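Long-range contact in putative aminomethyltransferase (Leptospirillum rubarum, PDB 3TTG), which probably binds folate and handles one-carbon groups in the manner of the glycine cleavage T-protein, though its own substrate is not established: residues Y77-D90 with L237-V251. Residues are numbered along the deposited sequence; the frame is centred on the assembly and turned at random.
Sequences YSFFLNPKARILFD and LNDSFFPAEAGLDSV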
ATOM      1  N   TYR A  77       1.468   9.337   3.455  1.00 25.78           N
ATOM      2  CA  TYR A  77       1.287   8.009   3.945  1.00 26.76           C
ATOM      3  C   TYR A  77       1.634   8.018   5.431  1.00 27.87           C
ATOM      4  O   TYR A  77       2.572   8.714   5.847  1.00 24.80           O
ATOM      5  CB  TYR A  77       2.225   7.087   3.226  1.00 27.71           C
ATOM      6  CG  TYR A  77       1.983   5.639   3.501  1.00 26.35           C
ATOM      7  CD1 TYR A  77       0.825   5.022   3.078  1.00 26.56           C
ATOM      8  CD2 TYR A  77       2.974   4.849   4.058  1.00 27.35           C
ATOM      9  CE1 TYR A  77       0.637   3.662   3.235  1.00 27.86           C
ATOM     10  CE2 TYR A  77       2.796   3.489   4.230  1.00 28.49           C
ATOM     11  CZ  TYR A  77       1.617   2.897   3.843  1.00 31.16           C
ATOM     12  OH  TYR A  77       1.480   1.542   4.005  1.00 33.23           O
ATOM     13  N   SER A  78       0.907   7.283   6.193  1.00 23.61           N
ATOM     14  CA  SER A  78       1.204   7.126   7.624  1.00 23.48           C
ATOM     15  C   SER A  78       0.880   5.756   8.112  1.00 30.37           C
ATOM     16  O   SER A  78      -0.039   5.104   7.608  1.00 30.57           O
ATOM     17  CB  SER A  78       0.379   8.105   8.458  1.00 29.24           C
ATOM     18  OG  SER A  78       0.829   8.160   9.809  1.00 29.98           O
ATOM     19  N   PHE A  79       1.553   5.372   9.187  1.00 28.11           N
ATOM     20  CA  PHE A  79       1.178   4.264  10.020  1.00 26.36           C
ATOM     21  C   PHE A  79       0.482   4.771  11.276  1.00 30.16           C
ATOM     22  O   PHE A  79       0.624   5.926  11.682  1.00 27.55           O
ATOM     23  CB  PHE A  79       2.405   3.424  10.434  1.00 27.62           C
ATOM     24  CG  PHE A  79       3.011   2.689   9.302  1.00 28.09           C
ATOM     25  CD1 PHE A  79       2.370   1.593   8.741  1.00 30.21           C
ATOM     26  CD2 PHE A  79       4.193   3.123   8.728  1.00 28.91           C
ATOM     27  CE1 PHE A  79       2.908   0.952   7.640  1.00 29.67           C
ATOM     28  CE2 PHE A  79       4.710   2.492   7.608  1.00 28.62           C
ATOM     29  CZ  PHE A  79       4.102   1.384   7.109  1.00 26.08           C
ATOM     30  N   PHE A  80      -0.231   3.859  11.899  1.00 28.24           N
ATOM     31  CA  PHE A  80      -0.808   3.983  13.238  1.00 27.40           C
ATOM     32  C   PHE A  80      -0.248   2.819  13.990  1.00 29.00           C
ATOM     33  O   PHE A  80      -0.502   1.647  13.651  1.00 28.77           O
ATOM     34  CB  PHE A  80      -2.333   4.023  13.216  1.00 28.59           C
ATOM     35  CG  PHE A  80      -2.860   5.256  12.521  1.00 29.11           C
ATOM     36  CD1 PHE A  80      -3.280   6.353  13.251  1.00 32.80           C
ATOM     37  CD2 PHE A  80      -2.791   5.374  11.137  1.00 31.83           C
ATOM     38  CE1 PHE A  80      -3.705   7.498  12.618  1.00 32.55           C
ATOM     39  CE2 PHE A  80      -3.203   6.524  10.510  1.00 30.65           C
ATOM     40  CZ  PHE A  80      -3.634   7.580  11.245  1.00 30.68           C
ATOM     41  N   LEU A  81       0.608   3.121  14.928  1.00 25.43           N
ATOM     42  CA  LEU A  81       1.302   2.064  15.670  1.00 26.01           C
ATOM     43  C   LEU A  81       0.770   1.853  17.037  1.00 31.76           C
ATOM     44  O   LEU A  81       0.099   2.712  17.564  1.00 31.11           O
ATOM     45  CB  LEU A  81       2.788   2.425  15.782  1.00 26.22           C
ATOM     46  CG  LEU A  81       3.485   2.876  14.468  1.00 29.33           C
ATOM     47  CD1 LEU A  81       4.893   3.337  14.722  1.00 28.87           C
ATOM     48  CD2 LEU A  81       3.518   1.796  13.441  1.00 31.02           C
ATOM     49  N   ASN A  82       1.097   0.688  17.629  1.00 31.77           N
ATOM     50  CA  ASN A  82       0.825   0.423  19.018  1.00 31.82           C
ATOM     51  C   ASN A  82       2.008   1.001  19.817  1.00 34.18           C
ATOM     52  O   ASN A  82       3.002   1.379  19.205  1.00 31.29           O
ATOM     53  CB  ASN A  82       0.583  -1.081  19.233  1.00 32.70           C
ATOM     54  CG  ASN A  82       1.775  -1.984  19.139  1.00 39.63           C
ATOM     55  OD1 ASN A  82       2.937  -1.569  19.137  1.00 32.31           O
ATOM     56  ND2 ASN A  82       1.496  -3.245  19.124  1.00 36.63           N
ATOM     57  N   PRO A  83       1.970   0.993  21.156  1.00 31.90           N
ATOM     58  CA  PRO A  83       3.070   1.568  21.961  1.00 31.47           C
ATOM     59  C   PRO A  83       4.482   0.948  21.751  1.00 35.08           C
ATOM     60  O   PRO A  83       5.510   1.591  22.044  1.00 30.91           O
ATOM     61  CB  PRO A  83       2.582   1.294  23.385  1.00 34.87           C
ATOM     62  CG  PRO A  83       1.101   1.367  23.268  1.00 39.06           C
ATOM     63  CD  PRO A  83       0.826   0.625  22.027  1.00 36.48           C
ATOM     64  N   LYS A  84       4.519  -0.312  21.304  1.00 31.59           N
ATOM     65  CA  LYS A  84       5.745  -1.015  21.008  1.00 31.01           C
ATOM     66  C   LYS A  84       6.175  -0.769  19.538  1.00 34.37           C
ATOM     67  O   LYS A  84       7.134  -1.365  19.116  1.00 32.61           O
ATOM     68  CB  LYS A  84       5.587  -2.528  21.268  1.00 33.78           C
ATOM     69  CG  LYS A  84       5.399  -2.895  22.734  1.00 41.28           C
ATOM     70  CD  LYS A  84       6.662  -3.065  23.457  1.00 57.11           C
ATOM     71  CE  LYS A  84       6.468  -3.622  24.868  1.00 73.69           C
ATOM     72  NZ  LYS A  84       5.713  -4.919  24.882  1.00 81.26           N
ATOM     73  N   ALA A  85       5.479   0.111  18.766  1.00 30.99           N
ATOM     74  CA  ALA A  85       5.830   0.477  17.411  1.00 30.10           C
ATOM     75  C   ALA A  85       5.540  -0.578  16.368  1.00 34.40           C
ATOM     76  O   ALA A  85       5.946  -0.375  15.233  1.00 30.70           O
ATOM     77  CB  ALA A  85       7.292   0.946  17.301  1.00 31.46           C
ATOM     78  N   ARG A  86       4.690  -1.566  16.667  1.00 33.23           N
ATOM     79  CA  ARG A  86       4.212  -2.507  15.659  1.00 31.89           C
ATOM     80  C   ARG A  86       3.044  -1.854  14.901  1.00 32.68           C
ATOM     81  O   ARG A  86       2.321  -1.027  15.444  1.00 28.08           O
ATOM     82  CB  ARG A  86       3.766  -3.829  16.285  1.00 33.53           C
ATOM     83  CG  ARG A  86       4.833  -4.582  17.086  1.00 36.28           C
ATOM     84  CD  ARG A  86       5.842  -5.178  16.119  1.00 37.85           C
ATOM     85  NE  ARG A  86       6.836  -6.055  16.772  1.00 43.13           N
ATOM     86  CZ  ARG A  86       6.648  -7.337  17.079  1.00 78.35           C
ATOM     87  NH1 ARG A  86       5.473  -7.926  16.839  1.00 61.73           N
ATOM     88  NH2 ARG A  86       7.623  -8.040  17.647  1.00 76.80           N
ATOM     89  N   ILE A  87       2.880  -2.243  13.663  1.00 29.56           N
ATOM     90  CA  ILE A  87       1.894  -1.666  12.763  1.00 28.37           C
ATOM     91  C   ILE A  87       0.491  -2.169  13.081  1.00 32.94           C
ATOM     92  O   ILE A  87       0.235  -3.358  12.978  1.00 32.16           O
ATOM     93  CB  ILE A  87       2.245  -1.990  11.288  1.00 28.18           C
ATOM     94  CG1 ILE A  87       3.654  -1.384  10.837  1.00 29.00           C
ATOM     95  CG2 ILE A  87       1.077  -1.558  10.321  1.00 29.24           C
ATOM     96  CD1 ILE A  87       4.124  -2.037   9.545  1.00 28.48           C
ATOM     97  N   LEU A  88      -0.442  -1.251  13.321  1.00 29.52           N
ATOM     98  CA  LEU A  88      -1.851  -1.598  13.481  1.00 29.51           C
ATOM     99  C   LEU A  88      -2.562  -1.309  12.227  1.00 31.32           C
ATOM    100  O   LEU A  88      -3.340  -2.124  11.783  1.00 31.21           O
ATOM    101  CB  LEU A  88      -2.520  -0.827  14.625  1.00 29.81           C
ATOM    102  CG  LEU A  88      -1.932  -1.046  16.019  1.00 32.06           C
ATOM    103  CD1 LEU A  88      -2.658  -0.191  17.037  1.00 33.49           C
ATOM    104  CD2 LEU A  88      -2.023  -2.555  16.434  1.00 37.37           C
ATOM    105  N   PHE A  89      -2.325  -0.137  11.639  1.00 28.34           N
ATOM    106  CA  PHE A  89      -2.929   0.275  10.355  1.00 26.60           C
ATOM    107  C   PHE A  89      -1.974   1.133   9.555  1.00 29.34           C
ATOM    108  O   PHE A  89      -1.058   1.718  10.096  1.00 29.81           O
ATOM    109  CB  PHE A  89      -4.231   1.117  10.616  1.00 28.57           C
ATOM    110  CG  PHE A  89      -5.239   0.488  11.540  1.00 30.86           C
ATOM    111  CD1 PHE A  89      -6.114  -0.492  11.074  1.00 31.93           C
ATOM    112  CD2 PHE A  89      -5.261   0.805  12.893  1.00 32.25           C
ATOM    113  CE1 PHE A  89      -6.948  -1.176  11.942  1.00 33.32           C
ATOM    114  CE2 PHE A  89      -6.152   0.149  13.771  1.00 34.21           C
ATOM    115  CZ  PHE A  89      -6.941  -0.875  13.303  1.00 33.77           C
ATOM    116  N   ASP A  90      -2.240   1.264   8.260  1.00 27.50           N
ATOM    117  CA  ASP A  90      -1.641   2.278   7.435  1.00 28.62           C
ATOM    118  C   ASP A  90      -2.822   3.162   6.982  1.00 31.97           C
ATOM    119  O   ASP A  90      -3.957   2.785   7.158  1.00 33.38           O
ATOM    120  CB  ASP A  90      -0.789   1.729   6.277  1.00 29.42           C
ATOM    121  CG  ASP A  90      -1.560   1.033   5.163  1.00 36.19           C
ATOM    122  OD1 ASP A  90      -2.765   0.904   5.282  1.00 39.72           O
ATOM    123  OD2 ASP A  90      -0.967   0.743   4.130  1.00 33.04           O
ATOM    124  N   LEU A 237       1.913  -5.844   6.128  1.00 27.73           N
ATOM    125  CA  LEU A 237       1.785  -4.774   7.122  1.00 27.22           C
ATOM    126  C   LEU A 237       0.752  -5.155   8.142  1.00 30.58           C
ATOM    127  O   LEU A 237      -0.439  -5.218   7.864  1.00 32.40           O
ATOM    128  CB  LEU A 237       1.420  -3.461   6.398  1.00 25.75           C
ATOM    129  CG  LEU A 237       2.227  -3.114   5.187  1.00 26.99           C
ATOM    130  CD1 LEU A 237       1.631  -1.943   4.511  1.00 27.45           C
ATOM    131  CD2 LEU A 237       3.705  -2.962   5.507  1.00 29.60           C
ATOM    132  N   ASN A 238       1.220  -5.550   9.286  1.00 28.83           N
ATOM    133  CA  ASN A 238       0.351  -6.005  10.398  1.00 29.80           C
ATOM    134  C   ASN A 238       1.182  -5.930  11.668  1.00 32.75           C
ATOM    135  O   ASN A 238       2.378  -5.629  11.579  1.00 30.43           O
ATOM    136  CB  ASN A 238      -0.202  -7.434  10.119  1.00 30.47           C
ATOM    137  CG  ASN A 238       0.825  -8.514  10.063  1.00 36.65           C
ATOM    138  OD1 ASN A 238       1.531  -8.757  11.032  1.00 36.21           O
ATOM    139  ND2 ASN A 238       0.968  -9.174   8.927  1.00 37.46           N
ATOM    140  N   ASP A 239       0.591  -6.275  12.810  1.00 30.94           N
ATOM    141  CA  ASP A 239       1.207  -6.077  14.121  1.00 32.48           C
ATOM    142  C   ASP A 239       2.355  -7.005  14.471  1.00 33.77           C
ATOM    143  O   ASP A 239       2.895  -6.816  15.523  1.00 30.85           O
ATOM    144  CB  ASP A 239       0.197  -6.064  15.253  1.00 34.51           C
ATOM    145  CG  ASP A 239      -0.507  -7.357  15.590  1.00 42.42           C
ATOM    146  OD1 ASP A 239      -0.142  -8.397  15.019  1.00 44.70           O
ATOM    147  OD2 ASP A 239      -1.418  -7.325  16.440  1.00 50.55           O
ATOM    148  N   SER A 240       2.778  -7.898  13.580  1.00 30.37           N
ATOM    149  CA  SER A 240       4.007  -8.644  13.743  1.00 32.07           C
ATOM    150  C   SER A 240       5.193  -7.783  13.301  1.00 32.86           C
ATOM    151  O   SER A 240       6.318  -8.126  13.604  1.00 31.49           O
ATOM    152  CB  SER A 240       3.976  -9.921  12.904  1.00 36.27           C
ATOM    153  OG  SER A 240       2.949 -10.767  13.375  1.00 42.09           O
ATOM    154  N   PHE A 241       4.966  -6.710  12.513  1.00 30.39           N
ATOM    155  CA  PHE A 241       6.108  -5.985  11.924  1.00 28.36           C
ATOM    156  C   PHE A 241       6.247  -4.535  12.300  1.00 31.23           C
ATOM    157  O   PHE A 241       5.295  -3.894  12.711  1.00 31.32           O
ATOM    158  CB  PHE A 241       6.008  -6.078  10.409  1.00 28.07           C
ATOM    159  CG  PHE A 241       5.927  -7.525   9.955  1.00 30.57           C
ATOM    160  CD1 PHE A 241       7.026  -8.373  10.067  1.00 34.10           C
ATOM    161  CD2 PHE A 241       4.730  -8.063   9.509  1.00 33.40           C
ATOM    162  CE1 PHE A 241       6.914  -9.728   9.745  1.00 36.88           C
ATOM    163  CE2 PHE A 241       4.659  -9.396   9.072  1.00 35.83           C
ATOM    164  CZ  PHE A 241       5.698 -10.238   9.280  1.00 34.97           C
ATOM    165  N   PHE A 242       7.469  -4.018  12.098  1.00 30.19           N
ATOM    166  CA  PHE A 242       7.811  -2.603  12.303  1.00 29.55           C
ATOM    167  C   PHE A 242       7.828  -1.895  10.995  1.00 32.40           C
ATOM    168  O   PHE A 242       8.190  -2.520   9.997  1.00 30.19           O
ATOM    169  CB  PHE A 242       9.178  -2.442  12.915  1.00 31.87           C
ATOM    170  CG  PHE A 242       9.359  -3.055  14.289  1.00 33.79           C
ATOM    171  CD1 PHE A 242       8.598  -2.630  15.356  1.00 35.48           C
ATOM    172  CD2 PHE A 242      10.371  -3.962  14.531  1.00 38.36           C
ATOM    173  CE1 PHE A 242       8.795  -3.155  16.635  1.00 36.87           C
ATOM    174  CE2 PHE A 242      10.563  -4.492  15.810  1.00 41.96           C
ATOM    175  CZ  PHE A 242       9.804  -4.042  16.861  1.00 37.40           C
ATOM    176  N   PRO A 243       7.550  -0.580  10.955  1.00 31.41           N
ATOM    177  CA  PRO A 243       7.642   0.170   9.663  1.00 29.24           C
ATOM    178  C   PRO A 243       9.000   0.032   8.952  1.00 30.43           C
ATOM    179  O   PRO A 243       9.041  -0.149   7.726  1.00 30.95           O
ATOM    180  CB  PRO A 243       7.420   1.624  10.119  1.00 30.25           C
ATOM    181  CG  PRO A 243       6.590   1.522  11.297  1.00 34.13           C
ATOM    182  CD  PRO A 243       7.122   0.321  12.053  1.00 31.14           C
ATOM    183  N   ALA A 244      10.104   0.105   9.692  1.00 30.21           N
ATOM    184  CA  ALA A 244      11.440  -0.040   9.073  1.00 31.81           C
ATOM    185  C   ALA A 244      11.686  -1.455   8.535  1.00 35.36           C
ATOM    186  O   ALA A 244      12.306  -1.599   7.487  1.00 32.63           O
ATOM    187  CB  ALA A 244      12.511   0.331  10.023  1.00 33.72           C
ATOM    188  N   GLU A 245      11.148  -2.493   9.194  1.00 32.70           N
ATOM    189  CA  GLU A 245      11.240  -3.854   8.636  1.00 33.64           C
ATOM    190  C   GLU A 245      10.542  -3.915   7.282  1.00 34.20           C
ATOM    191  O   GLU A 245      11.038  -4.528   6.352  1.00 34.24           O
ATOM    192  CB  GLU A 245      10.609  -4.867   9.572  1.00 35.48           C
ATOM    193  CG  GLU A 245      11.415  -5.052  10.825  1.00 38.28           C
ATOM    194  CD  GLU A 245      10.795  -6.084  11.741  1.00 49.44           C
ATOM    195  OE1 GLU A 245       9.544  -6.162  11.841  1.00 34.18           O
ATOM    196  OE2 GLU A 245      11.581  -6.815  12.378  1.00 44.40           O
ATOM    197  N   ALA A 246       9.381  -3.285   7.186  1.00 33.76           N
ATOM    198  CA  ALA A 246       8.595  -3.197   5.933  1.00 34.02           C
ATOM    199  C   ALA A 246       9.177  -2.292   4.834  1.00 34.92           C
ATOM    200  O   ALA A 246       8.643  -2.297   3.719  1.00 33.17           O
ATOM    201  CB  ALA A 246       7.187  -2.757   6.258  1.00 33.95           C
ATOM    202  N   GLY A 247      10.302  -1.606   5.075  1.00 32.12           N
ATOM    203  CA  GLY A 247      10.886  -0.717   4.088  1.00 30.72           C
ATOM    204  C   GLY A 247      10.081   0.559   3.859  1.00 31.34           C
ATOM    205  O   GLY A 247      10.237   1.190   2.819  1.00 31.39           O
ATOM    206  N   LEU A 248       9.224   0.959   4.808  1.00 26.03           N
ATOM    207  CA  LEU A 248       8.285   2.040   4.634  1.00 25.62           C
ATOM    208  C   LEU A 248       8.398   3.161   5.688  1.00 30.36           C
ATOM    209  O   LEU A 248       7.556   4.033   5.717  1.00 30.35           O
ATOM    210  CB  LEU A 248       6.885   1.465   4.630  1.00 24.06           C
ATOM    211  CG  LEU A 248       6.525   0.665   3.401  1.00 27.70           C
ATOM    212  CD1 LEU A 248       5.134   0.060   3.572  1.00 27.79           C
ATOM    213  CD2 LEU A 248       6.496   1.583   2.173  1.00 29.60           C
ATOM    214  N   ASP A 249       9.439   3.172   6.486  1.00 27.90           N
ATOM    215  CA  ASP A 249       9.618   4.251   7.424  1.00 28.83           C
ATOM    216  C   ASP A 249      10.023   5.574   6.693  1.00 32.68           C
ATOM    217  O   ASP A 249       9.679   6.622   7.198  1.00 31.78           O
ATOM    218  CB  ASP A 249      10.614   3.911   8.532  1.00 29.99           C
ATOM    219  CG  ASP A 249      12.012   3.634   8.079  1.00 32.73           C
ATOM    220  OD1 ASP A 249      12.177   2.851   7.110  1.00 33.38           O
ATOM    221  OD2 ASP A 249      12.958   4.152   8.733  1.00 33.62           O
ATOM    222  N   SER A 250      10.672   5.538   5.510  1.00 30.94           N
ATOM    223  CA  SER A 250      11.009   6.775   4.792  1.00 31.16           C
ATOM    224  C   SER A 250       9.725   7.486   4.288  1.00 33.55           C
ATOM    225  O   SER A 250       9.626   8.673   4.390  1.00 31.35           O
ATOM    226  CB  SER A 250      11.956   6.486   3.623  1.00 35.22           C
ATOM    227  OG  SER A 250      12.211   7.672   2.895  1.00 56.89           O
ATOM    228  N   VAL A 251       8.704   6.746   3.873  1.00 29.82           N
ATOM    229  CA  VAL A 251       7.450   7.369   3.389  1.00 30.87           C
ATOM    230  C   VAL A 251       6.304   7.489   4.462  1.00 30.21           C
ATOM    231  O   VAL A 251       5.434   8.383   4.343  1.00 28.44           O
ATOM    232  CB  VAL A 251       6.968   6.592   2.117  1.00 36.03           C
ATOM    233  CG1 VAL A 251       6.571   5.167   2.433  1.00 34.92           C
ATOM    234  CG2 VAL A 251       5.803   7.296   1.446  1.00 37.80           C
TER
HETATM  235  O   HOH W   1       4.278  10.370   2.916  1.00 29.72           O
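Arg86 and Phe242 meet at the hairpin end of this contact, where the loop joining strands 75-81 and 87-96 of the folate-binding domain packs on the irregular 237-251 segment. The Arg86 chain bends at chi2 (-72°), which lays CB, CG and CD alongside Asp239 O and carries the guanidinium out to the 239-240 carbonyls. NH1 thereby donates to Asp239 O at 3.1 Å, nearly straight and in the planes of both carbonyl and guanidinium, while Ser240 O lies over one guanidinium face. NE sits over the Phe242 ring, 3.5 Å from CE1, but the two planes stand 81° apart; any cation-pi attraction is weak at best. Beside them Ile87 N donates to Phe241 O.

Farther along, a chi1 of -69° turns the Phe79 ring so that CD2 and CE2 lie 3.8 Å from Pro243 CB, and its CZ meets Leu248 CB at 3.7 Å, at the ring edge. Ile87 CG1 and Leu81 CD2 touch the same proline. Leu237 CD1 comes within 3.5 Å of Tyr77 OH, whose short bond to the anti lone pair of Asp90 OD2 fixes that hydroxyl; Arg45 pairs with the other carboxylate oxygen. A water links Tyr77 N to Val251 O.

Direct polar bonds thus pin the turn end to main-chain carbonyls, and aromatic and aliphatic packing fills the middle; Ala85 O and Asn238 N are buried without partners, a probable energetic cost.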